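Cellulase (Bacteroides salanitronis, PDB 6WQY) is a broad-specificity family 5 endoglucanase whose catalytic domain probably cleaves beta-1,4-linked glucans such as cellulose. Local coordinates at residues A[288-291]-A[292-295]. Residues are numbered along the deposited sequence; the frame is centred on the assembly and turned at random.
Sequences TGQF and AKMK
Lys293 and Gln290 run side by side along helix 284-299, an outer helix of the (beta/alpha)8 barrel, and illustrate a lysine reaching back to a side chain three residues earlier. The lysine's CB lies 3.4 Å from Gln290 O. With CG beside the backbone N (chi1 -64°), the chain is directed back over the preceding turn, where Lys293 CG comes 3.4 Å from Gly289 O. Extended beyond CG, the chain sets Lys293 CE 3.4 Å from Gln290 OE1. Lys293 NZ then donates a hydrogen bond of 2.8 Å to a lone pair of Gln290 OE1, in the carbonyl plane. Gln290 meets it by bending at chi2 (-58°), and its NE2 hydrogen-bonds Asp229 OD2, while Lys293 NZ forms a salt bridge with OD1 of the same carboxylate; the pair thereby ties this helix to helix 228-234. Cut back to an alanine here, Lys293 would offer no ammonium group, which is likely to leave the Asp229 carboxylate without this salt bridge and the Gln290 amide freer to turn. Phe291 instead meets Phe252 edge to face and packs against helix 318-337. The backbone of the same turns is held by hydrogen bonds from Ala292 N to Thr288 O, at 2.8 Å, and Lys295 N to Phe291 O, at 2.9 Å.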
loop_
_atom_site.group_PDB
_atom_site.type_symbol
_atom_site.label_atom_id
_atom_site.label_comp_id
_atom_site.label_asym_id
_atom_site.label_seq_id
_atom_site.Cartn_x
_atom_site.Cartn_y
_atom_site.Cartn_z
ATOM N N THR A 288 15.889 -7.479 8.165
ATOM C CA THR A 288 16.325 -6.491 9.148
ATOM C C THR A 288 17.232 -5.442 8.518
ATOM O O THR A 288 17.169 -4.260 8.891
ATOM C CB THR A 288 17.005 -7.160 10.343
ATOM O OG1 THR A 288 18.087 -7.955 9.881
ATOM C CG2 THR A 288 16.023 -8.037 11.099
ATOM N N GLY A 289 18.064 -5.831 7.550
ATOM C CA GLY A 289 18.920 -4.855 6.904
ATOM C C GLY A 289 18.144 -3.804 6.139
ATOM O O GLY A 289 18.465 -2.610 6.182
ATOM N N GLN A 290 17.121 -4.229 5.402
ATOM C CA GLN A 290 16.307 -3.284 4.649
ATOM C C GLN A 290 15.469 -2.428 5.581
ATOM O O GLN A 290 15.340 -1.215 5.369
ATOM C CB GLN A 290 15.433 -4.035 3.651
ATOM C CG GLN A 290 16.217 -4.715 2.549
ATOM C CD GLN A 290 17.063 -3.727 1.776
ATOM O OE1 GLN A 290 18.242 -3.548 2.068
ATOM N NE2 GLN A 290 16.459 -3.075 0.791
ATOM N N PHE A 291 14.857 -3.036 6.598
ATOM C CA PHE A 291 14.037 -2.235 7.501
ATOM C C PHE A 291 14.907 -1.276 8.319
ATOM O O PHE A 291 14.444 -0.179 8.681
ATOM C CB PHE A 291 13.167 -3.117 8.399
ATOM C CG PHE A 291 12.077 -3.873 7.678
ATOM C CD1 PHE A 291 11.907 -3.812 6.311
ATOM C CD2 PHE A 291 11.205 -4.662 8.409
ATOM C CE1 PHE A 291 10.897 -4.539 5.685
ATOM C CE2 PHE A 291 10.204 -5.391 7.796
ATOM C CZ PHE A 291 10.050 -5.332 6.441
ATOM N N ALA A 292 16.168 -1.654 8.599
ATOM C CA ALA A 292 17.084 -0.752 9.293
ATOM C C ALA A 292 17.337 0.509 8.481
ATOM O O ALA A 292 17.529 1.591 9.058
ATOM C CB ALA A 292 18.397 -1.468 9.598
ATOM N N LYS A 293 17.356 0.404 7.148
ATOM C CA LYS A 293 17.532 1.603 6.326
ATOM C C LYS A 293 16.355 2.544 6.503
ATOM O O LYS A 293 16.531 3.765 6.625
ATOM C CB LYS A 293 17.693 1.214 4.854
ATOM C CG LYS A 293 18.930 0.395 4.556
ATOM C CD LYS A 293 18.983 -0.093 3.119
ATOM C CE LYS A 293 20.218 -0.924 2.862
ATOM N NZ LYS A 293 20.188 -1.591 1.526
ATOM N N MET A 294 15.141 1.992 6.522
ATOM C CA MET A 294 13.957 2.815 6.730
ATOM C C MET A 294 13.965 3.451 8.115
ATOM O O MET A 294 13.573 4.616 8.278
ATOM C CB MET A 294 12.693 1.968 6.568
ATOM C CG MET A 294 12.434 1.509 5.143
ATOM S SD MET A 294 12.158 2.868 3.954
ATOM C CE MET A 294 10.585 3.486 4.546
ATOM N N LYS A 295 14.416 2.701 9.128
ATOM C CA LYS A 295 14.451 3.244 10.482
ATOM C C LYS A 295 15.474 4.368 10.593
ATOM O O LYS A 295 15.205 5.398 11.215
ATOM C CB LYS A 295 14.758 2.129 11.479
ATOM C CG LYS A 295 14.845 2.608 12.916
ATOM C CD LYS A 295 15.086 1.450 13.878
ATOM C CE LYS A 295 15.648 1.936 15.208
ATOM N NZ LYS A 295 14.693 2.823 15.913
#